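PDB 4EIV: deoxyribose-phosphate aldolase from Toxoplasma gondii, which belongs to the aldolases and folds as a closed barrel of eight parallel strands ringed by helices. Local coordinates for residues V32-D37 and V58-R63; E39-V44 and P64-F69; V86-N91 and D112-I117; P150-V155 and A180-T185. All coordinates share one frame; numbering follows the deposited sequence. Where two conformers were deposited one is given.

Interaction 1 (V32-D37 and V58-R63); sequences VAALTD and VGVSVR
R63 reaches across from the end of strand 59-62 to the backbone carbonyl of L35, just beyond the bonds that join the two parallel strands. In those bonds V32 N donates to G59 O, S61 N to V32 O and A34 N to S61 O, the last two each 2.9 Å long. From CB the arginine chain leaves with CG beside its own backbone N, and a bend at chi2 (-61°) sets CD near L35 O. R63 CG and CD pass L35 O at 3.9 and 3.8 Å without a polar role. R63 NE then donates to L35 O at 2.8 Å, with L35 O about 20° out of the guanidinium plane, and R63 NH2 adds a weak bond to the same L35 O. A long side chain whose NE and NH2 can both turn an N-H to one oxygen suits this place, where the loop has turned away from the strand. A water bridges the next gap, donating to A34 O and accepting from R63 N. L35 rests CD2 on S61 O and the V62 backbone, while V32 CG1 meets V60 CG2 at 3.9 Å on the face that helix 41-52 covers. S61 lies on the other face, its OG bonded to E118. The chemistry thus passes from regular backbone bonding to arginine and water, which keep two carbonyls bonded after the strands part.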
loop_
_atom_site.group_PDB
_atom_site.type_symbol
_atom_site.label_atom_id
_atom_site.label_comp_id
_atom_site.label_asym_id
_atom_site.label_seq_id
_atom_site.Cartn_x
_atom_site.Cartn_y
_atom_site.Cartn_z
ATOM N N VAL A 32 9.299 -8.145 -14.262
ATOM C CA VAL A 32 9.142 -9.080 -15.366
ATOM C C VAL A 32 10.480 -9.719 -15.751
ATOM O O VAL A 32 11.503 -9.052 -15.762
ATOM C CB VAL A 32 8.489 -8.377 -16.591
ATOM C CG1 VAL A 32 9.394 -7.303 -17.199
ATOM C CG2 VAL A 32 8.017 -9.399 -17.634
ATOM N N ALA A 33 10.441 -11.009 -16.045
ATOM C CA ALA A 33 11.615 -11.763 -16.428
ATOM C C ALA A 33 11.890 -11.732 -17.930
ATOM O O ALA A 33 10.984 -11.899 -18.735
ATOM C CB ALA A 33 11.450 -13.222 -15.981
ATOM N N ALA A 34 13.156 -11.550 -18.289
ATOM C CA ALA A 34 13.650 -11.725 -19.662
ATOM C C ALA A 34 15.056 -12.326 -19.478
ATOM O O ALA A 34 16.063 -11.674 -19.741
ATOM C CB ALA A 34 13.677 -10.400 -20.428
ATOM N N LEU A 35 15.075 -13.580 -19.012
ATOM C CA LEU A 35 16.268 -14.266 -18.499
ATOM C C LEU A 35 16.789 -15.453 -19.262
ATOM O O LEU A 35 17.801 -16.023 -18.850
ATOM C CB LEU A 35 15.957 -14.791 -17.069
ATOM C CG LEU A 35 15.749 -13.726 -16.002
ATOM C CD1 LEU A 35 15.088 -14.293 -14.747
ATOM C CD2 LEU A 35 17.085 -13.049 -15.688
ATOM N N THR A 36 16.109 -15.879 -20.320
ATOM C CA THR A 36 16.568 -17.060 -21.031
ATOM C C THR A 36 17.862 -16.774 -21.792
ATOM O O THR A 36 18.155 -15.628 -22.157
ATOM C CB THR A 36 15.505 -17.640 -21.987
ATOM O OG1 THR A 36 15.321 -16.772 -23.109
ATOM C CG2 THR A 36 14.175 -17.871 -21.274
ATOM N N ASP A 37 18.640 -17.821 -22.042
ATOM C CA ASP A 37 19.877 -17.653 -22.797
ATOM C C ASP A 37 19.576 -17.206 -24.244
ATOM O O ASP A 37 20.443 -16.654 -24.911
ATOM C CB ASP A 37 20.704 -18.945 -22.785
ATOM C CG ASP A 37 22.095 -18.763 -23.386
ATOM O OD1 ASP A 37 22.475 -19.545 -24.273
ATOM O OD2 ASP A 37 22.807 -17.816 -22.996
ATOM N N VAL A 58 7.791 -2.281 -11.418
ATOM C CA VAL A 58 9.016 -1.981 -10.675
ATOM C C VAL A 58 10.276 -2.115 -11.547
ATOM O O VAL A 58 11.144 -1.262 -11.531
ATOM C CB VAL A 58 9.176 -2.903 -9.430
ATOM C CG1 VAL A 58 10.423 -2.533 -8.656
ATOM C CG2 VAL A 58 7.927 -2.815 -8.524
ATOM N N GLY A 59 10.389 -3.214 -12.269
ATOM C CA GLY A 59 11.586 -3.471 -13.035
ATOM C C GLY A 59 11.551 -4.692 -13.913
ATOM O O GLY A 59 10.512 -5.354 -14.082
ATOM N N VAL A 60 12.706 -4.926 -14.539
ATOM C CA VAL A 60 12.930 -6.049 -15.428
ATOM C C VAL A 60 14.164 -6.786 -14.933
ATOM O O VAL A 60 15.133 -6.154 -14.493
ATOM C CB VAL A 60 13.107 -5.587 -16.910
ATOM C CG1 VAL A 60 14.292 -4.622 -17.067
ATOM C CG2 VAL A 60 13.211 -6.783 -17.852
ATOM N N SER A 61 14.097 -8.115 -14.981
ATOM C CA SER A 61 15.203 -8.986 -14.642
ATOM C C SER A 61 15.846 -9.512 -15.910
ATOM O O SER A 61 15.190 -10.166 -16.713
ATOM C CB SER A 61 14.758 -10.181 -13.792
ATOM O OG SER A 61 14.223 -9.774 -12.540
ATOM N N VAL A 62 17.129 -9.233 -16.078
ATOM C CA VAL A 62 17.883 -9.740 -17.224
ATOM C C VAL A 62 19.232 -10.265 -16.781
ATOM O O VAL A 62 19.694 -9.966 -15.688
ATOM C CB VAL A 62 18.140 -8.624 -18.293
ATOM C CG1 VAL A 62 16.832 -8.194 -18.963
ATOM C CG2 VAL A 62 18.855 -7.450 -17.660
ATOM N N ARG A 63 19.890 -11.020 -17.659
ATOM C CA ARG A 63 21.278 -11.406 -17.409
ATOM C C ARG A 63 22.147 -10.144 -17.577
ATOM O O ARG A 63 21.741 -9.178 -18.255
ATOM C CB ARG A 63 21.772 -12.469 -18.392
ATOM C CG ARG A 63 20.963 -13.718 -18.461
ATOM C CD ARG A 63 20.881 -14.510 -17.147
ATOM N NE ARG A 63 20.297 -15.768 -17.557
ATOM C CZ ARG A 63 20.988 -16.809 -18.045
ATOM N NH1 ARG A 63 22.313 -16.839 -17.977
ATOM N NH2 ARG A 63 20.342 -17.846 -18.544
HETATM O O HOH W 1 18.743 -11.637 -20.241
#

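Interaction 2 (E39-V44 and P64-F69)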
loop_
_atom_site.group_PDB
_atom_site.type_symbol
_atom_site.label_atom_id
_atom_site.label_comp_id
_atom_site.label_asym_id
_atom_site.label_seq_id
_atom_site.Cartn_x
_atom_site.Cartn_y
_atom_site.Cartn_z
ATOM N N GLU A 39 17.424 -14.829 -25.198
ATOM C CA GLU A 39 16.992 -13.443 -25.358
ATOM C C GLU A 39 17.866 -12.713 -26.380
ATOM O O GLU A 39 19.038 -13.053 -26.586
ATOM C CB GLU A 39 17.047 -12.657 -24.048
ATOM C CG GLU A 39 16.294 -13.245 -22.881
ATOM C CD GLU A 39 14.812 -13.465 -23.114
ATOM O OE1 GLU A 39 14.178 -12.710 -23.890
ATOM O OE2 GLU A 39 14.269 -14.358 -22.429
ATOM N N THR A 40 17.268 -11.695 -26.993
ATOM C CA THR A 40 17.912 -10.834 -27.975
ATOM C C THR A 40 17.562 -9.397 -27.623
ATOM O O THR A 40 16.691 -9.162 -26.781
ATOM C CB THR A 40 17.368 -11.100 -29.401
ATOM O OG1 THR A 40 15.951 -10.883 -29.413
ATOM C CG2 THR A 40 17.669 -12.521 -29.862
ATOM N N ASN A 41 18.213 -8.433 -28.269
ATOM C CA ASN A 41 17.849 -7.022 -28.072
ATOM C C ASN A 41 16.362 -6.818 -28.325
ATOM O O ASN A 41 15.692 -6.099 -27.579
ATOM C CB ASN A 41 18.631 -6.108 -29.010
ATOM C CG ASN A 41 20.076 -5.927 -28.596
ATOM O OD1 ASN A 41 20.494 -6.367 -27.525
ATOM N ND2 ASN A 41 20.848 -5.275 -29.449
ATOM N N GLU A 42 15.858 -7.486 -29.363
ATOM C CA GLU A 42 14.462 -7.377 -29.770
ATOM C C GLU A 42 13.502 -7.924 -28.713
ATOM O O GLU A 42 12.491 -7.285 -28.394
ATOM C CB GLU A 42 14.233 -8.083 -31.124
ATOM C CG GLU A 42 14.862 -7.388 -32.360
ATOM C CD GLU A 42 16.398 -7.440 -32.445
ATOM O OE1 GLU A 42 16.962 -6.512 -33.069
ATOM O OE2 GLU A 42 17.041 -8.387 -31.925
ATOM N N SER A 43 13.817 -9.087 -28.148
ATOM C CA SER A 43 12.935 -9.669 -27.128
ATOM C C SER A 43 12.972 -8.843 -25.850
ATOM O O SER A 43 11.933 -8.627 -25.210
ATOM C CB SER A 43 13.268 -11.136 -26.847
ATOM O OG SER A 43 14.525 -11.277 -26.218
ATOM N N VAL A 44 14.164 -8.373 -25.484
ATOM C CA VAL A 44 14.318 -7.547 -24.292
ATOM C C VAL A 44 13.588 -6.211 -24.477
ATOM O O VAL A 44 12.879 -5.760 -23.579
ATOM C CB VAL A 44 15.810 -7.367 -23.908
ATOM C CG1 VAL A 44 15.984 -6.329 -22.803
ATOM C CG2 VAL A 44 16.404 -8.707 -23.489
ATOM N N PRO A 64 23.348 -10.126 -16.973
ATOM C CA PRO A 64 24.241 -8.988 -17.100
ATOM C C PRO A 64 24.445 -8.529 -18.556
ATOM O O PRO A 64 24.563 -7.330 -18.790
ATOM C CB PRO A 64 25.525 -9.502 -16.461
ATOM C CG PRO A 64 25.025 -10.411 -15.400
ATOM C CD PRO A 64 23.869 -11.110 -16.001
ATOM N N ALA A 65 24.418 -9.456 -19.519
ATOM C CA ALA A 65 24.623 -9.130 -20.954
ATOM C C ALA A 65 23.661 -8.110 -21.553
ATOM O O ALA A 65 23.963 -7.537 -22.591
ATOM C CB ALA A 65 24.587 -10.392 -21.795
ATOM N N PHE A 66 22.510 -7.883 -20.923
ATOM C CA PHE A 66 21.539 -6.912 -21.461
ATOM C C PHE A 66 21.354 -5.637 -20.649
ATOM O O PHE A 66 20.549 -4.790 -21.032
ATOM C CB PHE A 66 20.185 -7.592 -21.744
ATOM C CG PHE A 66 20.235 -8.516 -22.918
ATOM C CD1 PHE A 66 20.179 -8.008 -24.205
ATOM C CD2 PHE A 66 20.389 -9.877 -22.753
ATOM C CE1 PHE A 66 20.264 -8.832 -25.302
ATOM C CE2 PHE A 66 20.472 -10.720 -23.863
ATOM C CZ PHE A 66 20.413 -10.189 -25.137
ATOM N N VAL A 67 22.129 -5.453 -19.582
ATOM C CA VAL A 67 22.015 -4.258 -18.736
ATOM C C VAL A 67 22.368 -2.989 -19.526
ATOM O O VAL A 67 21.586 -2.034 -19.572
ATOM C CB VAL A 67 22.873 -4.366 -17.439
ATOM C CG1 VAL A 67 22.825 -3.087 -16.615
ATOM C CG2 VAL A 67 22.420 -5.572 -16.584
ATOM N N ARG A 68 23.546 -2.978 -20.156
ATOM C CA ARG A 68 23.978 -1.815 -20.931
ATOM C C ARG A 68 23.035 -1.529 -22.088
ATOM O O ARG A 68 22.766 -0.359 -22.388
ATOM C CB ARG A 68 25.410 -1.988 -21.445
ATOM C CG ARG A 68 25.915 -0.806 -22.272
ATOM C CD ARG A 68 27.394 -0.921 -22.531
ATOM N NE ARG A 68 28.115 -0.867 -21.270
ATOM C CZ ARG A 68 28.573 0.247 -20.695
ATOM N NH1 ARG A 68 28.405 1.426 -21.274
ATOM N NH2 ARG A 68 29.206 0.172 -19.525
ATOM N N PHE A 69 22.548 -2.578 -22.746
ATOM C CA PHE A 69 21.588 -2.409 -23.831
ATOM C C PHE A 69 20.391 -1.589 -23.377
ATOM O O PHE A 69 20.028 -0.601 -24.018
ATOM C CB PHE A 69 21.101 -3.747 -24.386
ATOM C CG PHE A 69 19.929 -3.611 -25.317
ATOM C CD1 PHE A 69 20.079 -3.014 -26.567
ATOM C CD2 PHE A 69 18.665 -4.044 -24.936
ATOM C CE1 PHE A 69 18.994 -2.880 -27.417
ATOM C CE2 PHE A 69 17.585 -3.917 -25.779
ATOM C CZ PHE A 69 17.744 -3.335 -27.019
#
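N41 and F69 bring their backbones to 7.3 Å, CA to CA, where the first turn of helix 41-52 passes the beginning of helix 67-74; no hydrogen bond crosses, and side chains make the contact. The flat amide of N41 stacks on one face of the F69 ring, the planes only 4° apart, with N41 CG 3.4 Å from F69 CE1. Chi1 of -75° sets N41 CG beside the backbone N, over the F69 face. The same amide stands nearly upright to the F66 ring (82°), and its OD1 lies in that ring's plane, 3.3 Å from F66 CE1, where the positive rim of an aromatic suits an oxygen. V44 is branched enough to serve both phenylalanines: CG2 sits over a face of F66, 4.0 Å from the centroid, while CG1 meets the edge of F69 at CD2. E39 CB touches F66 CE2 at 3.9 Å. At the start of the same helix, T40 and S43 exchange bonds, T40 N to S43 OG (2.9 Å) and S43 N to T40 OG1 (3.1 Å), so the turn that carries N41 is held in shape. These reciprocal bonds are a capping box, here at the N-terminus of one of two neighbouring helices on the outside of a beta/alpha barrel.

Interaction 3 (V86-N91 and D112-I117); sequences VCAAVN and DGADEI
V86 and D115 are tied at both polar atoms of the V86 backbone. V86 N donates to D115 OD2 at 2.8 Å in a nearly straight bond (168°) that uses the anti lone pair of that oxygen, and V86 O accepts from D115 N, also at 2.8 Å. Chi1 of -58° places CG of D115 beside its own backbone N, from where the short carboxylate can take a strand N-H that the backbone across from it does not serve. OD2 is shared with R71 in a salt bridge, which would be expected to favour the ionised carboxylate. V86 O has a second, weak donor in E116 N at 3.3 Å. Two residues along the strand from V86, A88 N donates to E116 O at 3.0 Å, and regular parallel pairing takes over, C87 facing E116 and A88 facing I117. The carboxylate of E116 is satisfied outside this pair of segments, by K85, R268 and K154. G113 closes helix 99-111 in a Schellman motif; at its positive phi a CB would press on the carbonyl O of D112, so glycine fits. A88 CB touches both A114 CB (4.0 Å) and I117 CD1 (3.8 Å), while V90 and I117 cross at about a right angle, their CG2 methyls 3.5 Å apart. Helix 99-111 covers this apolar face through A109 and V102, and helix 67-74 packs on V86 through V67 and I70. Within the sheet, strand 59-62 bonds to C87 and A89 on one side, and strand 152-156 follows strand 116-120 on the other.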
loop_
_atom_site.group_PDB
_atom_site.type_symbol
_atom_site.label_atom_id
_atom_site.label_comp_id
_atom_site.label_asym_id
_atom_site.label_seq_id
_atom_site.Cartn_x
_atom_site.Cartn_y
_atom_site.Cartn_z
ATOM N N VAL A 86 16.455 -1.987 -13.471
ATOM C CA VAL A 86 17.081 -3.118 -14.136
ATOM C C VAL A 86 17.714 -3.971 -13.019
ATOM O O VAL A 86 18.580 -3.505 -12.272
ATOM C CB VAL A 86 18.113 -2.702 -15.197
ATOM C CG1 VAL A 86 18.833 -3.912 -15.742
ATOM C CG2 VAL A 86 17.434 -1.919 -16.328
ATOM N N CYS A 87 17.251 -5.207 -12.884
ATOM C CA CYS A 87 17.813 -6.122 -11.898
ATOM C C CYS A 87 18.597 -7.191 -12.651
ATOM O O CYS A 87 18.047 -7.905 -13.492
ATOM C CB CYS A 87 16.736 -6.738 -11.030
ATOM S SG CYS A 87 17.421 -7.830 -9.780
ATOM N N ALA A 88 19.891 -7.259 -12.365
ATOM C CA ALA A 88 20.802 -8.175 -13.048
ATOM C C ALA A 88 20.873 -9.514 -12.306
ATOM O O ALA A 88 21.202 -9.540 -11.106
ATOM C CB ALA A 88 22.192 -7.573 -13.127
ATOM N N ALA A 89 20.606 -10.597 -13.040
ATOM C CA ALA A 89 20.596 -11.955 -12.496
ATOM C C ALA A 89 22.004 -12.546 -12.570
ATOM O O ALA A 89 22.529 -12.796 -13.652
ATOM C CB ALA A 89 19.579 -12.787 -13.288
ATOM N N VAL A 90 22.611 -12.750 -11.407
ATOM C CA VAL A 90 23.999 -13.258 -11.315
ATOM C C VAL A 90 23.993 -14.688 -10.761
ATOM O O VAL A 90 23.089 -15.085 -10.025
ATOM C CB VAL A 90 24.922 -12.324 -10.489
ATOM C CG1 VAL A 90 24.896 -10.909 -11.094
ATOM C CG2 VAL A 90 24.537 -12.295 -9.010
ATOM N N ASN A 91 24.997 -15.454 -11.176
ATOM C CA ASN A 91 25.119 -16.895 -10.871
ATOM C C ASN A 91 24.031 -17.729 -11.562
ATOM O O ASN A 91 23.725 -18.804 -11.100
ATOM C CB ASN A 91 25.134 -17.185 -9.366
ATOM C CG ASN A 91 26.010 -18.386 -8.997
ATOM O OD1 ASN A 91 26.814 -18.889 -9.803
ATOM N ND2 ASN A 91 25.856 -18.853 -7.756
ATOM N N ASP A 112 27.394 -1.188 -15.598
ATOM C CA ASP A 112 26.540 -1.027 -16.776
ATOM C C ASP A 112 25.188 -0.365 -16.507
ATOM O O ASP A 112 24.450 -0.112 -17.454
ATOM C CB ASP A 112 26.350 -2.376 -17.481
ATOM C CG ASP A 112 27.643 -2.899 -18.108
ATOM O OD1 ASP A 112 28.626 -2.135 -18.191
ATOM O OD2 ASP A 112 27.684 -4.081 -18.524
ATOM N N GLY A 113 24.875 -0.085 -15.238
ATOM C CA GLY A 113 23.633 0.607 -14.859
ATOM C C GLY A 113 22.571 -0.183 -14.095
ATOM O O GLY A 113 21.467 0.325 -13.881
ATOM N N ALA A 114 22.873 -1.404 -13.658
ATOM C CA ALA A 114 21.882 -2.192 -12.914
ATOM C C ALA A 114 21.540 -1.529 -11.586
ATOM O O ALA A 114 22.414 -0.970 -10.921
ATOM C CB ALA A 114 22.416 -3.585 -12.669
ATOM N N ASP A 115 20.275 -1.596 -11.199
ATOM C CA ASP A 115 19.810 -1.019 -9.949
ATOM C C ASP A 115 19.792 -2.017 -8.803
ATOM O O ASP A 115 19.893 -1.637 -7.639
ATOM C CB ASP A 115 18.392 -0.486 -10.137
ATOM C CG ASP A 115 18.308 0.542 -11.226
ATOM O OD1 ASP A 115 18.760 1.684 -10.998
ATOM O OD2 ASP A 115 17.821 0.205 -12.315
ATOM N N GLU A 116 19.616 -3.291 -9.131
ATOM C CA GLU A 116 19.562 -4.360 -8.123
ATOM C C GLU A 116 20.252 -5.585 -8.684
ATOM O O GLU A 116 20.464 -5.695 -9.890
ATOM C CB GLU A 116 18.120 -4.735 -7.746
ATOM C CG GLU A 116 17.262 -3.593 -7.239
ATOM C CD GLU A 116 15.942 -4.046 -6.633
ATOM O OE1 GLU A 116 15.817 -5.228 -6.232
ATOM O OE2 GLU A 116 15.027 -3.201 -6.531
ATOM N N ILE A 117 20.599 -6.500 -7.788
ATOM C CA ILE A 117 21.236 -7.757 -8.146
ATOM C C ILE A 117 20.386 -8.911 -7.602
ATOM O O ILE A 117 19.929 -8.855 -6.468
ATOM C CB ILE A 117 22.666 -7.856 -7.560
ATOM C CG1 ILE A 117 23.584 -6.791 -8.161
ATOM C CG2 ILE A 117 23.268 -9.254 -7.796
ATOM C CD1 ILE A 117 23.722 -6.841 -9.697
#

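Interaction 4 (P150-V155 and A180-T185); sequences PKTLKV and ADFLQT
The F182 ring carries the K154 chain over one face, with CE 4.2 Å above the plane and offset toward the rim; T152 CG2 approaches obliquely, 3.8 Å from F182 CD1. K154 and F182 lie side by side and point the same way, and K154 CG lies 3.6 Å from F182 CB, so it is the aliphatic part of the lysine that packs here. Its NZ is 5.7 Å from the ring centroid, at most a weak attraction, and forms salt bridges with E116, E118 and E31. A second flat group, the D181 carboxylate, takes L153 N on the anti lone pair of OD2 at 2.8 Å; the same oxygen is salt-bridged to K145. The amide of Q184 lies across K154, OE1 3.9 Å from K154 CD. NE2 bonds to S186 O, whereas OE1 is buried with no partner in the model. L153 O grips two successive donors, D181 N and F182 N, before regular pairing sets in with V155 N to F182 O and Q184 N to V155 O. V155 CG2 and A180 CB touch at 3.6 Å, a close fit allowed by the small methyl of A180 against one branch of V155. On that side helix 130-148 packs on L153 and V155 through V141, and helix 165-178 on V155 and L183 through A175; within the barrel, strands 116-120 and 233-237 flank the pair.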
loop_
_atom_site.group_PDB
_atom_site.type_symbol
_atom_site.label_atom_id
_atom_site.label_comp_id
_atom_site.label_asym_id
_atom_site.label_seq_id
_atom_site.Cartn_x
_atom_site.Cartn_y
_atom_site.Cartn_z
ATOM N N PRO A 150 25.150 -0.362 -0.953
ATOM C CA PRO A 150 23.797 -0.048 -0.488
ATOM C C PRO A 150 22.660 -0.460 -1.429
ATOM O O PRO A 150 21.492 -0.353 -1.053
ATOM C CB PRO A 150 23.833 1.470 -0.312
ATOM C CG PRO A 150 24.838 1.934 -1.292
ATOM C CD PRO A 150 25.897 0.857 -1.311
ATOM N N LYS A 151 22.983 -0.879 -2.647
ATOM C CA LYS A 151 21.943 -1.361 -3.562
ATOM C C LYS A 151 21.350 -2.669 -3.069
ATOM O O LYS A 151 21.903 -3.328 -2.203
ATOM C CB LYS A 151 22.465 -1.465 -4.986
ATOM C CG LYS A 151 22.708 -0.081 -5.587
ATOM C CD LYS A 151 23.204 -0.152 -7.008
ATOM C CE LYS A 151 23.210 1.215 -7.673
ATOM N NZ LYS A 151 23.650 1.105 -9.080
ATOM N N THR A 152 20.192 -3.024 -3.603
ATOM C CA THR A 152 19.474 -4.191 -3.148
ATOM C C THR A 152 20.008 -5.483 -3.740
ATOM O O THR A 152 20.149 -5.619 -4.969
ATOM C CB THR A 152 17.982 -4.062 -3.528
ATOM O OG1 THR A 152 17.419 -2.899 -2.896
ATOM C CG2 THR A 152 17.171 -5.288 -3.124
ATOM N N LEU A 153 20.285 -6.429 -2.845
ATOM C CA LEU A 153 20.689 -7.794 -3.209
ATOM C C LEU A 153 19.558 -8.761 -2.860
ATOM O O LEU A 153 19.222 -8.939 -1.667
ATOM C CB LEU A 153 21.949 -8.250 -2.467
ATOM C CG LEU A 153 22.425 -9.689 -2.713
ATOM C CD1 LEU A 153 22.683 -9.949 -4.165
ATOM C CD2 LEU A 153 23.666 -9.978 -1.863
ATOM N N LYS A 154 18.939 -9.344 -3.876
ATOM C CA LYS A 154 17.959 -10.390 -3.698
ATOM C C LYS A 154 18.689 -11.726 -3.827
ATOM O O LYS A 154 19.552 -11.874 -4.704
ATOM C CB LYS A 154 16.883 -10.324 -4.750
ATOM C CG LYS A 154 16.215 -8.962 -4.938
ATOM C CD LYS A 154 14.834 -9.205 -5.481
ATOM C CE LYS A 154 14.038 -7.973 -5.858
ATOM N NZ LYS A 154 14.534 -7.368 -7.135
ATOM N N VAL A 155 18.406 -12.666 -2.929
ATOM C CA VAL A 155 19.007 -13.999 -3.005
ATOM C C VAL A 155 17.900 -14.986 -3.402
ATOM O O VAL A 155 16.858 -15.085 -2.741
ATOM C CB VAL A 155 19.686 -14.381 -1.702
ATOM C CG1 VAL A 155 20.322 -15.753 -1.782
ATOM C CG2 VAL A 155 20.761 -13.357 -1.370
ATOM N N ALA A 180 21.452 -10.967 2.751
ATOM C CA ALA A 180 20.393 -10.725 1.785
ATOM C C ALA A 180 19.514 -9.534 2.178
ATOM O O ALA A 180 19.145 -9.391 3.341
ATOM C CB ALA A 180 19.499 -11.961 1.680
ATOM N N ASP A 181 19.178 -8.692 1.196
ATOM C CA ASP A 181 18.159 -7.656 1.382
ATOM C C ASP A 181 16.739 -8.129 1.059
ATOM O O ASP A 181 15.775 -7.497 1.479
ATOM C CB ASP A 181 18.463 -6.466 0.486
ATOM C CG ASP A 181 19.800 -5.857 0.790
ATOM O OD1 ASP A 181 20.048 -5.385 1.948
ATOM O OD2 ASP A 181 20.645 -5.810 -0.134
ATOM N N PHE A 182 16.615 -9.179 0.247
ATOM C CA PHE A 182 15.367 -9.800 -0.179
ATOM C C PHE A 182 15.618 -11.293 -0.306
ATOM O O PHE A 182 16.697 -11.714 -0.746
ATOM C CB PHE A 182 14.939 -9.327 -1.585
ATOM C CG PHE A 182 13.858 -8.256 -1.625
ATOM C CD1 PHE A 182 14.170 -6.909 -1.443
ATOM C CD2 PHE A 182 12.561 -8.605 -1.951
ATOM C CE1 PHE A 182 13.161 -5.945 -1.537
ATOM C CE2 PHE A 182 11.568 -7.671 -2.020
ATOM C CZ PHE A 182 11.858 -6.361 -1.853
ATOM N N LEU A 183 14.590 -12.087 -0.002
ATOM C CA LEU A 183 14.568 -13.519 -0.290
ATOM C C LEU A 183 13.590 -13.741 -1.431
ATOM O O LEU A 183 12.429 -13.349 -1.350
ATOM C CB LEU A 183 14.129 -14.333 0.914
ATOM C CG LEU A 183 15.050 -14.236 2.118
ATOM C CD1 LEU A 183 14.510 -15.107 3.267
ATOM C CD2 LEU A 183 16.495 -14.626 1.763
ATOM N N GLN A 184 14.095 -14.310 -2.521
ATOM C CA GLN A 184 13.330 -14.583 -3.705
ATOM C C GLN A 184 13.120 -16.086 -3.748
ATOM O O GLN A 184 14.053 -16.876 -3.619
ATOM C CB GLN A 184 14.067 -14.067 -4.938
ATOM C CG GLN A 184 13.380 -14.411 -6.263
ATOM C CD GLN A 184 14.008 -13.712 -7.469
ATOM O OE1 GLN A 184 14.573 -12.627 -7.350
ATOM N NE2 GLN A 184 13.922 -14.355 -8.622
ATOM N N THR A 185 11.887 -16.501 -3.978
ATOM C CA THR A 185 11.550 -17.914 -3.909
ATOM C C THR A 185 12.289 -18.793 -4.900
ATOM O O THR A 185 12.711 -19.881 -4.572
ATOM C CB THR A 185 10.023 -18.142 -4.156
ATOM O OG1 THR A 185 9.626 -17.599 -5.432
ATOM C CG2 THR A 185 9.187 -17.530 -3.049
#

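In the fold
Interactions 1, 3 and 4 are strand pairings in the same closed parallel barrel, each joining two strands linked through a helix, and they follow one another in that order along the chain. Strands 59-62 and 85-90 are neighbours, so interactions 1 and 3 touch through backbone bonds, their centres about 9 Å apart; interactions 3 and 4, about 11 Å apart, share the seam between strands 116-120 and 152-156. Interaction 2 alternates with interaction 1 in sequence and lies outside the sheet, packing on interaction 1 (about 9 Å between centres) and meeting interaction 3 through R68 and D112. Successive beta-alpha-beta units thus build the inner barrel of a (beta/alpha)8 fold, while interaction 2 joins two of its outer helices.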